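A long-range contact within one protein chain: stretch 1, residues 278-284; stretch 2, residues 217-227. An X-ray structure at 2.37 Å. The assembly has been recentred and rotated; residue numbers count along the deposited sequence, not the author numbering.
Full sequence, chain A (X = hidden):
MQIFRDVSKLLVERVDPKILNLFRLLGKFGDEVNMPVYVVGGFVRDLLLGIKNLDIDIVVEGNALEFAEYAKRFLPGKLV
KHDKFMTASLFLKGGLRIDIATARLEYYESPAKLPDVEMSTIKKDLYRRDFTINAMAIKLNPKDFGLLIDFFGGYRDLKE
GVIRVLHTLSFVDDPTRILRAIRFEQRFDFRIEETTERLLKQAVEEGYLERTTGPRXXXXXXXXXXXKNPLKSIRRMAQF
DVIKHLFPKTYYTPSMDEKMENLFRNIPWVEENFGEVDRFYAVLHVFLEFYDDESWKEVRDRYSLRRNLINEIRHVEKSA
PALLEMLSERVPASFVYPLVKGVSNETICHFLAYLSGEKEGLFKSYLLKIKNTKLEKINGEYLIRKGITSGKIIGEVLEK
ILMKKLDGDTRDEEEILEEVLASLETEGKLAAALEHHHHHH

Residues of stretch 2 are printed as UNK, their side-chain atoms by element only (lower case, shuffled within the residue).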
# COMPACT_ATOMS: atom_id res chain seq x y z
N ASP A 278 7.68 2.26 -5.92
CA ASP A 278 7.31 1.92 -4.55
C ASP A 278 6.81 3.16 -3.83
O ASP A 278 7.58 4.06 -3.47
CB ASP A 278 8.49 1.29 -3.80
CG ASP A 278 8.11 0.87 -2.38
OD1 ASP A 278 8.81 0.01 -1.80
OD2 ASP A 278 7.12 1.41 -1.83
N ARG A 279 5.50 3.22 -3.62
CA ARG A 279 4.87 4.39 -3.04
C ARG A 279 5.27 4.65 -1.61
O ARG A 279 5.32 5.81 -1.18
CB ARG A 279 3.36 4.31 -3.17
CG ARG A 279 2.95 4.06 -4.59
CD ARG A 279 1.55 4.50 -4.86
NE ARG A 279 1.17 4.08 -6.19
CZ ARG A 279 -0.06 4.15 -6.67
NH1 ARG A 279 -0.31 3.73 -7.91
NH2 ARG A 279 -1.04 4.63 -5.91
N PHE A 280 5.54 3.57 -0.87
CA PHE A 280 5.97 3.69 0.51
C PHE A 280 7.27 4.54 0.59
O PHE A 280 7.37 5.46 1.40
CB PHE A 280 6.16 2.29 1.15
CG PHE A 280 6.68 2.33 2.57
CD1 PHE A 280 5.95 2.95 3.57
CD2 PHE A 280 7.89 1.74 2.89
CE1 PHE A 280 6.43 3.00 4.88
CE2 PHE A 280 8.37 1.78 4.20
CZ PHE A 280 7.63 2.42 5.20
N TYR A 281 8.24 4.22 -0.25
CA TYR A 281 9.50 4.94 -0.29
C TYR A 281 9.37 6.33 -0.92
O TYR A 281 10.03 7.28 -0.48
CB TYR A 281 10.53 4.14 -1.05
CG TYR A 281 11.19 3.12 -0.20
CD1 TYR A 281 12.54 3.19 0.04
CD2 TYR A 281 10.46 2.11 0.41
CE1 TYR A 281 13.16 2.28 0.84
CE2 TYR A 281 11.08 1.18 1.23
CZ TYR A 281 12.43 1.28 1.42
OH TYR A 281 13.10 0.40 2.20
N ALA A 282 8.55 6.44 -1.96
CA ALA A 282 8.30 7.74 -2.55
C ALA A 282 7.84 8.69 -1.45
O ALA A 282 8.39 9.79 -1.30
CB ALA A 282 7.24 7.64 -3.62
N VAL A 283 6.86 8.25 -0.66
CA VAL A 283 6.34 9.08 0.42
C VAL A 283 7.37 9.35 1.51
O VAL A 283 7.34 10.38 2.16
CB VAL A 283 5.07 8.47 1.07
CG1 VAL A 283 4.48 9.43 2.09
CG2 VAL A 283 4.04 8.19 0.02
N LEU A 284 8.28 8.41 1.72
CA LEU A 284 9.30 8.62 2.74
C LEU A 284 10.35 9.63 2.29
O LEU A 284 10.94 10.34 3.11
CB LEU A 284 9.98 7.30 3.14
CG LEU A 284 9.16 6.21 3.84
CD1 LEU A 284 10.03 5.00 4.18
CD2 LEU A 284 8.49 6.74 5.09
N UNK A 217 3.00 -1.79 11.47
CA UNK A 217 2.65 -0.45 11.08
C UNK A 217 2.99 -0.19 9.60
O UNK A 217 2.20 0.39 8.85
c UNK A 217 2.81 1.29 13.16
c UNK A 217 3.85 1.43 14.28
c UNK A 217 1.53 0.73 13.65
c UNK A 217 3.42 0.52 11.97
N UNK A 218 4.17 -0.64 9.17
CA UNK A 218 4.60 -0.36 7.81
C UNK A 218 3.59 -0.99 6.88
O UNK A 218 3.16 -0.40 5.87
n UNK A 218 8.08 -1.50 4.42
c UNK A 218 6.01 -0.91 7.55
n UNK A 218 10.36 -1.71 4.58
c UNK A 218 7.86 -1.26 5.84
c UNK A 218 9.27 -1.70 3.85
c UNK A 218 6.37 -1.05 6.09
n UNK A 218 9.37 -1.92 2.56
N UNK A 219 3.18 -2.19 7.23
CA UNK A 219 2.34 -2.91 6.34
C UNK A 219 0.97 -2.26 6.20
O UNK A 219 0.38 -2.27 5.12
o UNK A 219 -0.86 -5.68 6.57
c UNK A 219 1.33 -5.13 5.78
c UNK A 219 2.19 -4.37 6.77
c UNK A 219 0.32 -6.03 6.45
n UNK A 219 0.78 -7.20 6.91
N UNK A 220 0.45 -1.68 7.28
CA UNK A 220 -0.81 -0.97 7.18
C UNK A 220 -0.58 0.33 6.40
O UNK A 220 -1.48 0.86 5.74
c UNK A 220 -1.41 -0.69 8.57
c UNK A 220 -3.03 -2.71 8.46
c UNK A 220 -1.97 -1.94 9.28
o UNK A 220 -3.04 -3.96 8.49
o UNK A 220 -3.85 -2.06 7.79
N UNK A 221 0.65 0.83 6.46
CA UNK A 221 1.01 2.00 5.69
C UNK A 221 1.04 1.72 4.20
O UNK A 221 0.47 2.48 3.43
c UNK A 221 3.30 4.00 8.00
c UNK A 221 2.36 2.56 6.15
c UNK A 221 2.39 3.96 6.77
c UNK A 221 1.01 4.50 7.11
N UNK A 222 1.71 0.65 3.79
CA UNK A 222 1.75 0.35 2.36
C UNK A 222 0.32 0.19 1.87
O UNK A 222 -0.05 0.62 0.77
c UNK A 222 4.88 -1.80 2.80
c UNK A 222 4.10 -0.64 2.19
c UNK A 222 2.60 -0.89 2.07
o UNK A 222 6.11 -1.87 2.57
o UNK A 222 4.27 -2.63 3.53
N UNK A 223 -0.50 -0.43 2.68
CA UNK A 223 -1.87 -0.69 2.33
C UNK A 223 -2.67 0.57 2.13
O UNK A 223 -3.35 0.70 1.16
c UNK A 223 -2.51 -1.51 3.43
c UNK A 223 -3.62 -4.97 4.07
c UNK A 223 -2.96 -3.66 4.22
n UNK A 223 -3.68 -5.61 5.41
c UNK A 223 -3.10 -2.79 3.03
N UNK A 224 -2.54 1.51 3.03
CA UNK A 224 -3.03 2.87 2.76
C UNK A 224 -2.54 3.41 1.41
O UNK A 224 -3.32 3.96 0.62
c UNK A 224 -2.62 3.87 3.84
c UNK A 224 -3.64 3.87 4.98
c UNK A 224 -3.14 4.55 6.22
c UNK A 224 -2.52 5.27 3.25
N UNK A 225 -1.25 3.24 1.12
CA UNK A 225 -0.69 3.82 -0.10
C UNK A 225 -1.31 3.23 -1.35
O UNK A 225 -1.42 3.90 -2.36
c UNK A 225 0.69 5.78 1.21
c UNK A 225 0.84 3.69 -0.12
c UNK A 225 2.91 4.59 1.11
c UNK A 225 1.39 4.43 1.10
N UNK A 226 -1.73 1.99 -1.26
CA UNK A 226 -2.33 1.35 -2.40
C UNK A 226 -3.81 1.59 -2.48
O UNK A 226 -4.44 1.09 -3.35
c UNK A 226 -0.60 -0.57 -2.59
o UNK A 226 1.23 0.89 -2.84
c UNK A 226 -2.04 -0.15 -2.40
c UNK A 226 0.22 0.41 -3.37
o UNK A 226 -0.11 0.68 -4.53
N UNK A 227 -4.37 2.31 -1.52
CA UNK A 227 -5.80 2.60 -1.55
C UNK A 227 -6.10 3.67 -2.61
O UNK A 227 -5.20 4.11 -3.33
c UNK A 227 -8.51 1.86 -0.55
o UNK A 227 -8.26 0.77 0.04
o UNK A 227 -9.27 1.98 -1.56
c UNK A 227 -6.29 3.02 -0.16
c UNK A 227 -7.82 3.09 -0.01

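Position 217 carries four side-chain carbons, forked at the second, and none reaches stretch 1; the branching identifies Leu-217, which lies buried beyond the contact.

At position 218 three carbons lead to a nitrogen and then to a carbon bearing two more nitrogens, a guanidinium group at the end of an extended chain. The second carbon lies over the face of the Phe-280 ring, the chain nitrogen is 3.3 Å from Phe-280 CE2, and a terminal nitrogen is 3.8 Å from Tyr-281 CE2, at the edge of that ring. This is Arg-218. Its chi1 to chi3 are all t, and the extended side chain passes the Phe-280 ring: CG sits 4.2 Å from the centroid in a CH-pi contact, and Phe-280 CE2 lies over one face of the guanidinium.

Position 219 has three carbons, the third carrying one oxygen and one nitrogen, and touches nothing on stretch 1, its CA-to-CB bond pointing away; it is Gln-219. Position 220 also has three carbons, but the third carries two oxygens. Out of reach of stretch 1, it is Glu-220.

Four carbons forked at the second recur at position 221, whose CA-to-CB bond points toward stretch 1, with CB 4.3 Å from Phe-280 CE1. The residue is Leu-221, a modest apolar neighbour of the ring.

Three carbons ending in two oxygens define position 222, and the second carbon lies 3.7 Å from Phe-280 CB. This is Glu-222. Its carboxylate turns back along its own helix, where OE2 accepts a hydrogen bond from Arg-218 NE at 2.7 Å, within a salt bridge. The pairing links two residues one helical turn apart, both of which touch Phe-280.

Position 223, four carbons in a row ending in nitrogen and touching nothing on stretch 1, is Lys-223; its NZ donates to Gln-219 OE1 at 3.1 Å. Position 224 has four carbons forked at the first, one arm two carbons long, and is likewise out of reach; it is Ile-224.

At position 225 the four carbons fork at the second, and one terminal carbon presses against the start of the opposing helix, 3.2 Å from Phe-280 CA. This is Leu-225. The same CD1 lies 3.5 Å from Arg-279 O and 3.9 Å from Val-283 CG2.

Position 226 has three carbons, the third carrying two oxygens, one of them 4.0 Å from Arg-279 NE; it is Glu-226. That oxygen, OE2, lies over one face of the guanidinium; no N-H points at it, and this long salt bridge rests on charge alone. Position 227 has the same composition but its CA-to-CB bond points away: Glu-227.

The two helices cross nearly at right angles, their axes 9.6 Å apart at closest approach, and the two stretches together bury 447 Å², both sides summed. Asp-278 caps the first helix through weak bonds from Phe-280 N and Tyr-281 N to its OD2. Phe-280 is the knob, seated among Arg-218, Leu-221, Glu-222 and Leu-225, while Leu-225 packs back against the backbone of Arg-279 and Phe-280. No hydrogen bond joins the stretches, so packing dominates, supplemented by the distant Arg-279 to Glu-226 attraction.

Stretch 2 (217-227) LRQELEKILEE
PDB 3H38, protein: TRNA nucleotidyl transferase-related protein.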